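Local coordinates for protein phenol hydroxylase component phN (Pseudomonas stutzeri, PDB 3U52) that probably hydroxylates phenol as the diiron-containing large subunit of a bacterial multicomponent monooxygenase, at residues Lys154-Leu159 / Lys493-Ile498; Gln86-Ser89 / Tyr93-Ala96; Arg183-Phe188 / Pro444-Gln449; Asp181-Ser184 / Glu189-Thr192; His419-Ile422 / Glu427-His430. One frame throughout, in Å; residues are numbered along the deposited sequence.

Overall arrangement
Contacts 1 to 4 are buried, contact 5 only partly so. Contacts 1 and 2, their centres about 10 Å apart, touch where W495 and F156 of contact 1 meet I88 and V94 of contact 2; contact 1 is a two-histidine copper site, contact 2 mainly apolar. About 34 to 43 Å away between centres lie contacts 3, 4 and 5. Contacts 3 and 4 share R183 and S184 and both use helices 173-184 and 187-216: contact 4 packs one helix on the next, mainly with nonpolar contacts round a phenyl ring, whereas contact 3 ties them to segment 444-449 through a buried lysine. Contact 5 alone relies on strand pairing, and its Y429 reaches I448 of contact 3.

Contact 1: Lys154-Leu159 / Lys493-Ile498; sequences KHFNGL and KHWLSI. With CU (copper (II) ion), chain J.
H155 and H494 meet across a copper(II) ion, a two-histidine metal site that pins the end of helix 125-155 to the last modelled helix, 490-498. Along H494, CB leaves the helix toward the opposite segment, and CG lies anti to the backbone N (chi1 -166°), which carries the imidazole out to the metal. From there CD2 comes within 3.4 Å of the backbone O of H155, an approach oblique to the ring, while CE1 is on the other flank of the ligating nitrogen. At the tip, NE2 binds the copper at 2.0 Å. H155 answers with ND1, the nitrogen next to its CG, so the ion sits close to the base of that side chain, and H494 NE2 lies at the edge of the H155 ring, near its plane. The rings of H85 and H151 also pack on H155. Beside the metal, F156 and W495 add an apolar contact, in which the indole carbon CE3 lies near the plane of the phenyl ring, at its edge; W495 continues onto I88 in the loop before helix 94-103. On the helix 125-155 side, H155 ND1 binds the copper at 2.1 Å.

Contact 2: Gln86-Ser89 / Tyr93-Ala96; sequences QNIS and YVNA
I88 packs on Y93 and V94 with two of its methyl groups, each directed at a different residue of segment 93-96. Its CD1 presses on CG2 of V94 at 3.4 Å, tighter than usual for two carbons, with the side chains crossing at about a right angle. CG1 of I88 stands between its own backbone N and carbonyl carbon (chi1 59°), the crowded position, and this rotation sends CD1 to the valine while CG2 is left for the tyrosine. That second methyl reaches CD2 of Y93 at 4.2 Å, approaching the ring obliquely. A looser contact follows at S89, whose OG lies 4.2 Å from CB of Y93. The polar ends are satisfied outside the two segments: S89 OG is hydrogen-bonded to N217 and Y93 OH to D219, so serine and tyrosine are both tied to the chain that follows helix 187-216. Within segment 93-96, A96 N donates to Y93 O as the helix gets under way. The loop thus closes onto the start of the helix it leads into, helix 94-103 of the largely helical hydroxylase fold.

Contact 3: Arg183-Phe188 / Pro444-Gln449; sequences RSAGPF and PEKYIQ
K446 and S184 join a short helix of the YHS-domain region to the turn between helices 173-184 and 187-216 of the hydroxylase helical fold, a tertiary link made by one long side chain. Segment 444-449 opens with P444 in the first turn of helix 444-447. E445 offers its backbone O to the Q449 side chain. K446 follows and carries the contact: CG is anti to the backbone N (chi1 -179°) and the chain is extended beyond it, so NZ is delivered to the turn, where it donates to S184 OG at 2.9 Å. The same amine lies 4.0 Å from CB of A185 and forms a salt bridge with D181, a second, charged grip on a buried group. With an alanine in place of K446, D181 would probably lose this counter-charge and S184 OG its lysine donor, and a gap would open between the two parts. Y447, next in line, sends its OH to D181 as well, so consecutive residues converge on one carboxylate. I448 N bonds back to P444 O. Last, the Q449 side chain turns back along the segment, and its NE2 donates to E445 O at 2.9 Å, with an N-H...O angle of 170°.

Contact 4: Asp181-Ser184 / Glu189-Thr192; sequences DARS and EFLT
F190 meets A182 with the edge of its ring and touches R183 farther round the rim, and its first torsion explains how. CG is anti to the backbone N (chi1 176°), which swings the phenyl back toward the preceding helix, where CD1 comes 4.0 Å from CB of A182. The backbone O of the same alanine stands at the ring edge, near its plane, 3.6 Å from CD1. On the rim beyond, CE1 meets CG of R183 at 3.9 Å, the methylene approaching obliquely. Although CB of R183 starts out away from segment 189-192, CG is anti to its carbonyl carbon (chi1 -69°), and the chain then runs side by side with the phenylalanine in the same direction before it bends at chi3. The guanidinium plane ends 74° from that of the ring, and NH2 is hydrogen-bonded to a polar side chain of another protein chain. D181 and E189 bring like charges near each other, D181 OD1 lying 4.7 Å from E189 OE1; K264 forms salt bridges with both and would be expected to offset their repulsion. Helices 173-184 and 187-216 thus pack across the turn that joins them, with W265 of helix 254-283 against A182 and Q113 of helix 105-121 against R183.

Contact 5: His419-Ile422 / Glu427-His430; sequences HRQI and ERYH
H419 and H430 meet edge against edge, without stacking, across the antiparallel beta hairpin of strands 417-424 and 427-431, in the YHS-domain region that also supplies zinc-binding cysteines. H419 NE2 and H430 ND1 share a hydrogen bond of 2.8 Å, either nitrogen a possible donor; the ring planes are 35° apart. With CG anti to its backbone N (chi1 169°), H419 swings its imidazole round to meet its partner's edge. A leucine in its place would probably leave H430 ND1 without this mate and its ring less firmly fixed in rotation. Q421 forms the non-hydrogen-bonded pair with H430 and runs alongside it, amide and imidazole planes 58° apart; its CB is 3.5 Å from H430 ND1. Q421 NE2 also bonds to a polar side chain of another protein chain, and H430 NE2 to the backbone of that chain, so both ring nitrogens of H430 are engaged. On the other face of the sheet I422 and Y429, the hydrogen-bonded pair, touch through CG2 and CB. Their backbones exchange two bonds, I422 N to Y429 O at 3.0 Å and Y429 N to I422 O at 3.1 Å. R428, whose NE is held by an acidic side chain of another protein chain, reaches back toward Q421 through a water. It accepts from Q421 NE2 at 2.7 Å and from R428 NH1, and donates to I422 O at 2.9 Å.

Contact 1: Lys154-Leu159 / Lys493-Ile498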
# COMPACT_ATOMS: atom_id res chain seq x y z
N LYS A 154 3.13 -17.11 -12.00
CA LYS A 154 4.10 -18.01 -11.33
C LYS A 154 3.52 -19.32 -10.81
O LYS A 154 4.29 -20.29 -10.57
CB LYS A 154 4.79 -17.29 -10.19
CG LYS A 154 5.47 -16.01 -10.68
CD LYS A 154 6.25 -15.32 -9.59
CE LYS A 154 6.69 -13.96 -10.07
NZ LYS A 154 7.66 -13.36 -9.10
N HIS A 155 2.21 -19.38 -10.61
CA HIS A 155 1.61 -20.53 -9.90
C HIS A 155 0.57 -21.31 -10.69
O HIS A 155 0.12 -22.38 -10.22
CB HIS A 155 1.00 -20.08 -8.56
CG HIS A 155 2.03 -19.66 -7.56
ND1 HIS A 155 2.75 -20.58 -6.82
CD2 HIS A 155 2.51 -18.44 -7.22
CE1 HIS A 155 3.64 -19.95 -6.07
NE2 HIS A 155 3.50 -18.65 -6.28
N PHE A 156 0.14 -20.74 -11.82
CA PHE A 156 -0.92 -21.33 -12.65
C PHE A 156 -0.54 -21.32 -14.15
O PHE A 156 0.32 -20.56 -14.55
CB PHE A 156 -2.27 -20.59 -12.44
CG PHE A 156 -2.81 -20.69 -11.01
CD1 PHE A 156 -3.53 -21.80 -10.59
CD2 PHE A 156 -2.52 -19.68 -10.09
CE1 PHE A 156 -3.99 -21.92 -9.26
CE2 PHE A 156 -2.99 -19.74 -8.76
CZ PHE A 156 -3.73 -20.86 -8.34
N ASN A 157 -1.18 -22.17 -14.96
CA ASN A 157 -0.75 -22.34 -16.35
C ASN A 157 -1.60 -21.42 -17.20
O ASN A 157 -2.56 -20.87 -16.70
CB ASN A 157 -0.84 -23.82 -16.77
CG ASN A 157 0.25 -24.69 -16.10
OD1 ASN A 157 1.40 -24.28 -16.01
ND2 ASN A 157 -0.12 -25.89 -15.61
N GLY A 158 -1.22 -21.19 -18.45
CA GLY A 158 -2.06 -20.48 -19.37
C GLY A 158 -1.96 -18.96 -19.33
O GLY A 158 -2.62 -18.27 -20.11
N LEU A 159 -1.10 -18.41 -18.47
CA LEU A 159 -0.97 -16.96 -18.34
C LEU A 159 0.36 -16.48 -18.92
O LEU A 159 0.65 -15.31 -18.87
CB LEU A 159 -1.05 -16.53 -16.85
CG LEU A 159 -2.43 -16.70 -16.22
CD1 LEU A 159 -2.35 -17.53 -14.98
CD2 LEU A 159 -2.99 -15.34 -15.91
N LYS A 493 -4.31 -30.36 -9.75
CA LYS A 493 -3.34 -31.05 -8.87
C LYS A 493 -2.56 -30.10 -7.93
O LYS A 493 -2.39 -30.38 -6.75
CB LYS A 493 -2.38 -31.91 -9.72
CG LYS A 493 -3.20 -33.02 -10.51
CD LYS A 493 -2.33 -33.92 -11.44
CE LYS A 493 -3.10 -35.22 -11.79
NZ LYS A 493 -2.13 -36.33 -12.13
N HIS A 494 -2.11 -28.97 -8.47
CA HIS A 494 -1.41 -27.95 -7.70
C HIS A 494 -2.35 -27.29 -6.68
O HIS A 494 -1.99 -27.12 -5.50
CB HIS A 494 -0.81 -26.93 -8.67
CG HIS A 494 0.21 -26.04 -8.06
ND1 HIS A 494 1.47 -26.48 -7.71
CD2 HIS A 494 0.17 -24.72 -7.76
CE1 HIS A 494 2.16 -25.48 -7.19
NE2 HIS A 494 1.39 -24.40 -7.21
N TRP A 495 -3.58 -26.99 -7.09
CA TRP A 495 -4.55 -26.48 -6.15
C TRP A 495 -4.81 -27.48 -5.01
O TRP A 495 -4.75 -27.10 -3.85
CB TRP A 495 -5.87 -26.16 -6.81
CG TRP A 495 -6.83 -25.43 -5.91
CD1 TRP A 495 -8.03 -25.87 -5.47
CD2 TRP A 495 -6.65 -24.10 -5.35
NE1 TRP A 495 -8.62 -24.91 -4.67
CE2 TRP A 495 -7.80 -23.81 -4.59
CE3 TRP A 495 -5.63 -23.13 -5.45
CZ2 TRP A 495 -7.97 -22.60 -3.90
CZ3 TRP A 495 -5.79 -21.91 -4.78
CH2 TRP A 495 -6.94 -21.67 -4.00
N LEU A 496 -5.07 -28.74 -5.35
CA LEU A 496 -5.35 -29.76 -4.33
C LEU A 496 -4.16 -29.94 -3.37
O LEU A 496 -4.34 -30.23 -2.20
CB LEU A 496 -5.80 -31.08 -4.96
CG LEU A 496 -7.18 -31.14 -5.64
CD1 LEU A 496 -7.33 -32.41 -6.47
CD2 LEU A 496 -8.28 -31.12 -4.65
N SER A 497 -2.95 -29.71 -3.84
CA SER A 497 -1.82 -29.79 -2.94
C SER A 497 -1.58 -28.49 -2.14
O SER A 497 -1.18 -28.56 -0.98
CB SER A 497 -0.58 -30.34 -3.66
OG SER A 497 0.16 -29.31 -4.27
N ILE A 498 -1.87 -27.33 -2.72
CA ILE A 498 -1.91 -26.07 -1.98
C ILE A 498 -2.89 -26.21 -0.82
O ILE A 498 -2.59 -25.77 0.28
CB ILE A 498 -2.34 -24.86 -2.88
CG1 ILE A 498 -1.17 -24.36 -3.71
CG2 ILE A 498 -2.95 -23.71 -2.06
CD1 ILE A 498 -1.60 -23.37 -4.83
CU CU J . 2.10 -22.56 -7.03

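Contact 2: Gln86-Ser89 / Tyr93-Ala96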
# COMPACT_ATOMS: atom_id res chain seq x y z
N GLN A 86 -3.42 -18.34 -2.77
CA GLN A 86 -3.95 -19.47 -2.01
C GLN A 86 -5.33 -19.20 -1.43
O GLN A 86 -6.02 -20.12 -1.02
CB GLN A 86 -2.95 -19.91 -0.94
CG GLN A 86 -1.56 -20.30 -1.53
CD GLN A 86 -0.60 -20.77 -0.46
OE1 GLN A 86 -0.84 -20.52 0.73
NE2 GLN A 86 0.49 -21.41 -0.86
N ASN A 87 -5.75 -17.93 -1.42
CA ASN A 87 -7.03 -17.55 -0.82
C ASN A 87 -8.19 -17.35 -1.80
O ASN A 87 -9.28 -17.00 -1.38
CB ASN A 87 -6.88 -16.29 0.03
CG ASN A 87 -5.87 -16.49 1.16
OD1 ASN A 87 -5.12 -15.57 1.52
ND2 ASN A 87 -5.85 -17.69 1.72
N ILE A 88 -7.97 -17.62 -3.08
CA ILE A 88 -9.08 -17.60 -4.02
C ILE A 88 -10.05 -18.74 -3.72
O ILE A 88 -9.70 -19.70 -3.02
CB ILE A 88 -8.62 -17.61 -5.53
CG1 ILE A 88 -7.77 -18.85 -5.87
CG2 ILE A 88 -7.92 -16.27 -5.92
CD1 ILE A 88 -7.40 -18.96 -7.36
N SER A 89 -11.28 -18.63 -4.22
CA SER A 89 -12.34 -19.62 -3.95
C SER A 89 -11.94 -21.05 -4.42
O SER A 89 -12.15 -22.04 -3.69
CB SER A 89 -13.64 -19.17 -4.59
OG SER A 89 -13.41 -18.88 -5.97
N TYR A 93 -11.23 -20.62 -10.89
CA TYR A 93 -11.37 -19.16 -11.04
C TYR A 93 -10.25 -18.59 -11.89
O TYR A 93 -10.47 -17.60 -12.59
CB TYR A 93 -11.38 -18.46 -9.65
CG TYR A 93 -11.18 -16.94 -9.73
CD1 TYR A 93 -12.27 -16.07 -10.00
CD2 TYR A 93 -9.91 -16.37 -9.61
CE1 TYR A 93 -12.08 -14.69 -10.08
CE2 TYR A 93 -9.71 -15.01 -9.70
CZ TYR A 93 -10.77 -14.17 -9.92
OH TYR A 93 -10.49 -12.82 -10.03
N VAL A 94 -9.05 -19.16 -11.83
CA VAL A 94 -7.90 -18.57 -12.52
C VAL A 94 -8.12 -18.58 -14.07
O VAL A 94 -7.56 -17.75 -14.79
CB VAL A 94 -6.60 -19.23 -12.11
CG1 VAL A 94 -5.37 -18.58 -12.81
CG2 VAL A 94 -6.47 -19.17 -10.58
N ASN A 95 -8.99 -19.47 -14.55
CA ASN A 95 -9.37 -19.46 -15.97
C ASN A 95 -9.98 -18.16 -16.49
O ASN A 95 -9.77 -17.83 -17.65
CB ASN A 95 -10.20 -20.69 -16.27
CG ASN A 95 -9.38 -21.97 -16.04
OD1 ASN A 95 -8.49 -22.28 -16.82
ND2 ASN A 95 -9.62 -22.65 -14.94
N ALA A 96 -10.65 -17.42 -15.62
CA ALA A 96 -11.15 -16.11 -15.94
C ALA A 96 -9.97 -15.20 -16.18
O ALA A 96 -10.02 -14.36 -17.06
CB ALA A 96 -11.97 -15.60 -14.85

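Contact 3: Arg183-Phe188 / Pro444-Gln449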
# COMPACT_ATOMS: atom_id res chain seq x y z
N ARG A 183 -9.06 0.63 -35.02
CA ARG A 183 -7.82 1.39 -35.31
C ARG A 183 -7.52 1.57 -36.84
O ARG A 183 -6.81 2.49 -37.24
CB ARG A 183 -6.65 0.72 -34.65
CG ARG A 183 -6.67 0.82 -33.11
CD ARG A 183 -5.25 0.67 -32.63
NE ARG A 183 -4.79 -0.70 -32.78
CZ ARG A 183 -3.53 -1.07 -33.00
NH1 ARG A 183 -3.24 -2.37 -33.10
NH2 ARG A 183 -2.57 -0.18 -33.18
N SER A 184 -8.08 0.71 -37.68
CA SER A 184 -7.98 0.95 -39.09
C SER A 184 -8.98 1.97 -39.62
O SER A 184 -8.82 2.48 -40.74
CB SER A 184 -8.05 -0.36 -39.83
OG SER A 184 -9.30 -0.97 -39.64
N ALA A 185 -10.03 2.23 -38.84
CA ALA A 185 -11.07 3.19 -39.16
C ALA A 185 -10.47 4.60 -38.97
O ALA A 185 -9.38 4.75 -38.40
CB ALA A 185 -12.26 2.99 -38.23
N GLY A 186 -11.14 5.63 -39.49
CA GLY A 186 -10.72 7.02 -39.20
C GLY A 186 -10.96 7.43 -37.74
O GLY A 186 -11.49 6.61 -36.92
N PRO A 187 -10.54 8.66 -37.38
CA PRO A 187 -10.57 9.12 -35.98
C PRO A 187 -11.97 9.31 -35.35
O PRO A 187 -12.16 8.95 -34.19
CB PRO A 187 -9.77 10.46 -36.03
CG PRO A 187 -9.85 10.90 -37.50
CD PRO A 187 -9.92 9.64 -38.30
N PHE A 188 -12.94 9.82 -36.10
CA PHE A 188 -14.30 9.92 -35.56
C PHE A 188 -14.94 8.57 -35.28
O PHE A 188 -15.67 8.42 -34.27
CB PHE A 188 -15.19 10.82 -36.42
CG PHE A 188 -14.75 12.29 -36.42
CD1 PHE A 188 -14.16 12.83 -37.54
CD2 PHE A 188 -14.96 13.09 -35.31
CE1 PHE A 188 -13.74 14.17 -37.55
CE2 PHE A 188 -14.54 14.44 -35.29
CZ PHE A 188 -13.92 14.97 -36.43
N PRO A 444 -17.52 -4.17 -47.67
CA PRO A 444 -16.93 -5.46 -47.98
C PRO A 444 -15.44 -5.43 -48.17
O PRO A 444 -14.80 -6.41 -47.80
CB PRO A 444 -17.68 -5.93 -49.27
CG PRO A 444 -18.38 -4.73 -49.79
CD PRO A 444 -18.50 -3.70 -48.67
N GLU A 445 -14.91 -4.35 -48.76
CA GLU A 445 -13.47 -4.19 -49.08
C GLU A 445 -12.60 -4.35 -47.83
O GLU A 445 -11.42 -4.77 -47.90
CB GLU A 445 -13.21 -2.80 -49.69
CG GLU A 445 -13.98 -2.51 -51.04
CD GLU A 445 -15.47 -2.07 -50.85
OE1 GLU A 445 -16.27 -2.27 -51.82
OE2 GLU A 445 -15.87 -1.51 -49.78
N LYS A 446 -13.17 -3.98 -46.69
CA LYS A 446 -12.48 -4.12 -45.42
C LYS A 446 -12.55 -5.57 -44.94
O LYS A 446 -11.51 -6.20 -44.74
CB LYS A 446 -13.09 -3.12 -44.41
CG LYS A 446 -12.44 -3.14 -43.04
CD LYS A 446 -12.87 -1.87 -42.20
CE LYS A 446 -11.96 -1.78 -41.01
NZ LYS A 446 -12.08 -0.50 -40.25
N TYR A 447 -13.76 -6.12 -44.78
CA TYR A 447 -13.91 -7.47 -44.20
C TYR A 447 -13.34 -8.67 -44.99
O TYR A 447 -12.99 -9.70 -44.39
CB TYR A 447 -15.37 -7.73 -43.75
CG TYR A 447 -15.64 -6.74 -42.70
CD1 TYR A 447 -15.04 -6.89 -41.43
CD2 TYR A 447 -16.38 -5.57 -43.00
CE1 TYR A 447 -15.23 -5.89 -40.45
CE2 TYR A 447 -16.57 -4.58 -42.06
CZ TYR A 447 -15.98 -4.74 -40.79
OH TYR A 447 -16.17 -3.72 -39.92
N ILE A 448 -13.21 -8.53 -46.32
CA ILE A 448 -12.57 -9.59 -47.12
C ILE A 448 -11.08 -9.77 -46.80
O ILE A 448 -10.47 -10.78 -47.21
CB ILE A 448 -12.78 -9.42 -48.69
CG1 ILE A 448 -11.99 -8.21 -49.22
CG2 ILE A 448 -14.26 -9.40 -48.98
CD1 ILE A 448 -12.12 -7.92 -50.73
N GLN A 449 -10.51 -8.80 -46.05
CA GLN A 449 -9.10 -8.91 -45.64
C GLN A 449 -8.85 -9.73 -44.41
O GLN A 449 -7.69 -10.14 -44.15
CB GLN A 449 -8.53 -7.55 -45.37
CG GLN A 449 -8.42 -6.64 -46.56
CD GLN A 449 -8.15 -5.22 -46.09
OE1 GLN A 449 -7.10 -4.96 -45.50
NE2 GLN A 449 -9.08 -4.31 -46.33

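Contact 4: Asp181-Ser184 / Glu189-Thr192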
# COMPACT_ATOMS: atom_id res chain seq x y z
N ASP A 181 -10.29 -3.39 -36.33
CA ASP A 181 -11.36 -2.70 -37.07
C ASP A 181 -11.42 -1.24 -36.65
O ASP A 181 -11.33 -0.35 -37.50
CB ASP A 181 -12.67 -3.49 -36.83
CG ASP A 181 -13.86 -3.04 -37.70
OD1 ASP A 181 -13.89 -1.92 -38.21
OD2 ASP A 181 -14.81 -3.85 -37.82
N ALA A 182 -11.46 -0.98 -35.32
CA ALA A 182 -11.49 0.41 -34.82
C ALA A 182 -10.24 1.22 -35.18
O ALA A 182 -10.35 2.36 -35.59
CB ALA A 182 -11.71 0.43 -33.26
N ARG A 183 -9.06 0.63 -35.02
CA ARG A 183 -7.82 1.39 -35.31
C ARG A 183 -7.52 1.57 -36.84
O ARG A 183 -6.81 2.49 -37.24
CB ARG A 183 -6.65 0.72 -34.65
CG ARG A 183 -6.67 0.82 -33.11
CD ARG A 183 -5.25 0.67 -32.63
NE ARG A 183 -4.79 -0.70 -32.78
CZ ARG A 183 -3.53 -1.07 -33.00
NH1 ARG A 183 -3.24 -2.37 -33.10
NH2 ARG A 183 -2.57 -0.18 -33.18
N SER A 184 -8.08 0.71 -37.68
CA SER A 184 -7.98 0.95 -39.09
C SER A 184 -8.98 1.97 -39.62
O SER A 184 -8.82 2.48 -40.74
CB SER A 184 -8.05 -0.36 -39.83
OG SER A 184 -9.30 -0.97 -39.64
N GLU A 189 -14.72 7.62 -36.18
CA GLU A 189 -15.28 6.26 -35.96
C GLU A 189 -14.53 5.60 -34.81
O GLU A 189 -15.16 4.97 -33.95
CB GLU A 189 -15.22 5.39 -37.22
CG GLU A 189 -15.89 4.02 -37.00
CD GLU A 189 -15.94 3.14 -38.23
OE1 GLU A 189 -16.46 2.03 -38.10
OE2 GLU A 189 -15.49 3.52 -39.34
N PHE A 190 -13.22 5.80 -34.74
CA PHE A 190 -12.45 5.24 -33.60
C PHE A 190 -13.07 5.74 -32.28
O PHE A 190 -13.39 4.93 -31.38
CB PHE A 190 -10.96 5.60 -33.66
CG PHE A 190 -10.16 5.12 -32.44
CD1 PHE A 190 -9.72 3.81 -32.34
CD2 PHE A 190 -9.91 5.97 -31.38
CE1 PHE A 190 -8.99 3.36 -31.22
CE2 PHE A 190 -9.20 5.53 -30.26
CZ PHE A 190 -8.74 4.23 -30.19
N LEU A 191 -13.27 7.05 -32.18
CA LEU A 191 -13.90 7.60 -30.96
C LEU A 191 -15.33 7.08 -30.73
O LEU A 191 -15.73 6.75 -29.59
CB LEU A 191 -13.83 9.12 -30.97
CG LEU A 191 -12.82 9.79 -30.01
CD1 LEU A 191 -11.61 8.95 -29.44
CD2 LEU A 191 -12.43 11.12 -30.54
N THR A 192 -16.12 6.97 -31.80
CA THR A 192 -17.49 6.48 -31.64
C THR A 192 -17.51 5.03 -31.19
O THR A 192 -18.36 4.64 -30.39
CB THR A 192 -18.33 6.70 -32.93
OG1 THR A 192 -18.39 8.11 -33.18
CG2 THR A 192 -19.76 6.15 -32.75

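Contact 5: His419-Ile422 / Glu427-His430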
# COMPACT_ATOMS: atom_id res chain seq x y z
N HIS A 419 -27.06 -18.82 -39.18
CA HIS A 419 -26.12 -18.69 -40.32
C HIS A 419 -26.73 -17.83 -41.43
O HIS A 419 -27.94 -17.95 -41.73
CB HIS A 419 -25.67 -20.09 -40.83
CG HIS A 419 -24.93 -20.07 -42.15
ND1 HIS A 419 -25.57 -20.15 -43.37
CD2 HIS A 419 -23.60 -19.94 -42.43
CE1 HIS A 419 -24.68 -20.06 -44.34
NE2 HIS A 419 -23.48 -19.95 -43.80
N ARG A 420 -25.88 -16.98 -42.03
CA ARG A 420 -26.22 -16.24 -43.26
C ARG A 420 -25.05 -16.36 -44.23
O ARG A 420 -23.87 -16.55 -43.79
CB ARG A 420 -26.48 -14.76 -42.97
CG ARG A 420 -27.57 -14.46 -41.96
CD ARG A 420 -28.95 -14.85 -42.48
NE ARG A 420 -29.96 -14.55 -41.45
CZ ARG A 420 -30.49 -15.44 -40.60
NH1 ARG A 420 -30.16 -16.73 -40.60
NH2 ARG A 420 -31.37 -15.02 -39.72
N GLN A 421 -25.34 -16.29 -45.54
CA GLN A 421 -24.25 -16.33 -46.54
C GLN A 421 -24.61 -15.46 -47.71
O GLN A 421 -25.79 -15.20 -47.99
CB GLN A 421 -23.86 -17.76 -47.00
CG GLN A 421 -24.80 -18.47 -47.98
CD GLN A 421 -24.31 -19.85 -48.33
OE1 GLN A 421 -24.71 -20.83 -47.69
NE2 GLN A 421 -23.41 -19.95 -49.30
N ILE A 422 -23.58 -15.00 -48.39
CA ILE A 422 -23.76 -14.05 -49.46
C ILE A 422 -22.73 -14.40 -50.54
O ILE A 422 -21.82 -15.18 -50.29
CB ILE A 422 -23.64 -12.61 -48.85
CG1 ILE A 422 -24.92 -11.76 -49.05
CG2 ILE A 422 -22.22 -11.98 -48.95
CD1 ILE A 422 -24.96 -10.77 -50.28
N GLU A 427 -17.19 -14.53 -54.94
CA GLU A 427 -16.67 -15.31 -53.80
C GLU A 427 -17.79 -15.47 -52.78
O GLU A 427 -18.66 -14.65 -52.72
CB GLU A 427 -15.48 -14.57 -53.14
CG GLU A 427 -14.12 -14.56 -53.98
CD GLU A 427 -13.40 -15.89 -53.93
OE1 GLU A 427 -13.60 -16.66 -52.95
OE2 GLU A 427 -12.62 -16.22 -54.88
N ARG A 428 -17.77 -16.50 -51.95
CA ARG A 428 -18.87 -16.72 -51.01
C ARG A 428 -18.33 -16.33 -49.62
O ARG A 428 -17.16 -16.59 -49.33
CB ARG A 428 -19.32 -18.17 -50.98
CG ARG A 428 -19.62 -18.80 -52.40
CD ARG A 428 -20.27 -20.18 -52.22
NE ARG A 428 -20.65 -20.69 -53.52
CZ ARG A 428 -21.75 -20.32 -54.19
NH1 ARG A 428 -22.62 -19.47 -53.69
NH2 ARG A 428 -21.97 -20.85 -55.39
N TYR A 429 -19.18 -15.73 -48.80
CA TYR A 429 -18.78 -15.31 -47.43
C TYR A 429 -19.90 -15.71 -46.53
O TYR A 429 -21.06 -15.71 -46.97
CB TYR A 429 -18.56 -13.79 -47.32
CG TYR A 429 -17.41 -13.38 -48.20
CD1 TYR A 429 -16.09 -13.57 -47.82
CD2 TYR A 429 -17.67 -12.84 -49.48
CE1 TYR A 429 -15.01 -13.21 -48.69
CE2 TYR A 429 -16.63 -12.53 -50.36
CZ TYR A 429 -15.31 -12.73 -49.96
OH TYR A 429 -14.32 -12.35 -50.81
N HIS A 430 -19.56 -16.02 -45.28
CA HIS A 430 -20.51 -16.53 -44.28
C HIS A 430 -20.46 -15.70 -42.98
O HIS A 430 -19.38 -15.19 -42.57
CB HIS A 430 -20.22 -17.99 -43.95
CG HIS A 430 -20.22 -18.88 -45.16
ND1 HIS A 430 -21.33 -19.62 -45.54
CD2 HIS A 430 -19.31 -19.04 -46.15
CE1 HIS A 430 -21.06 -20.25 -46.67
NE2 HIS A 430 -19.85 -19.92 -47.06
O HOH W 1 -22.87 -17.84 -50.96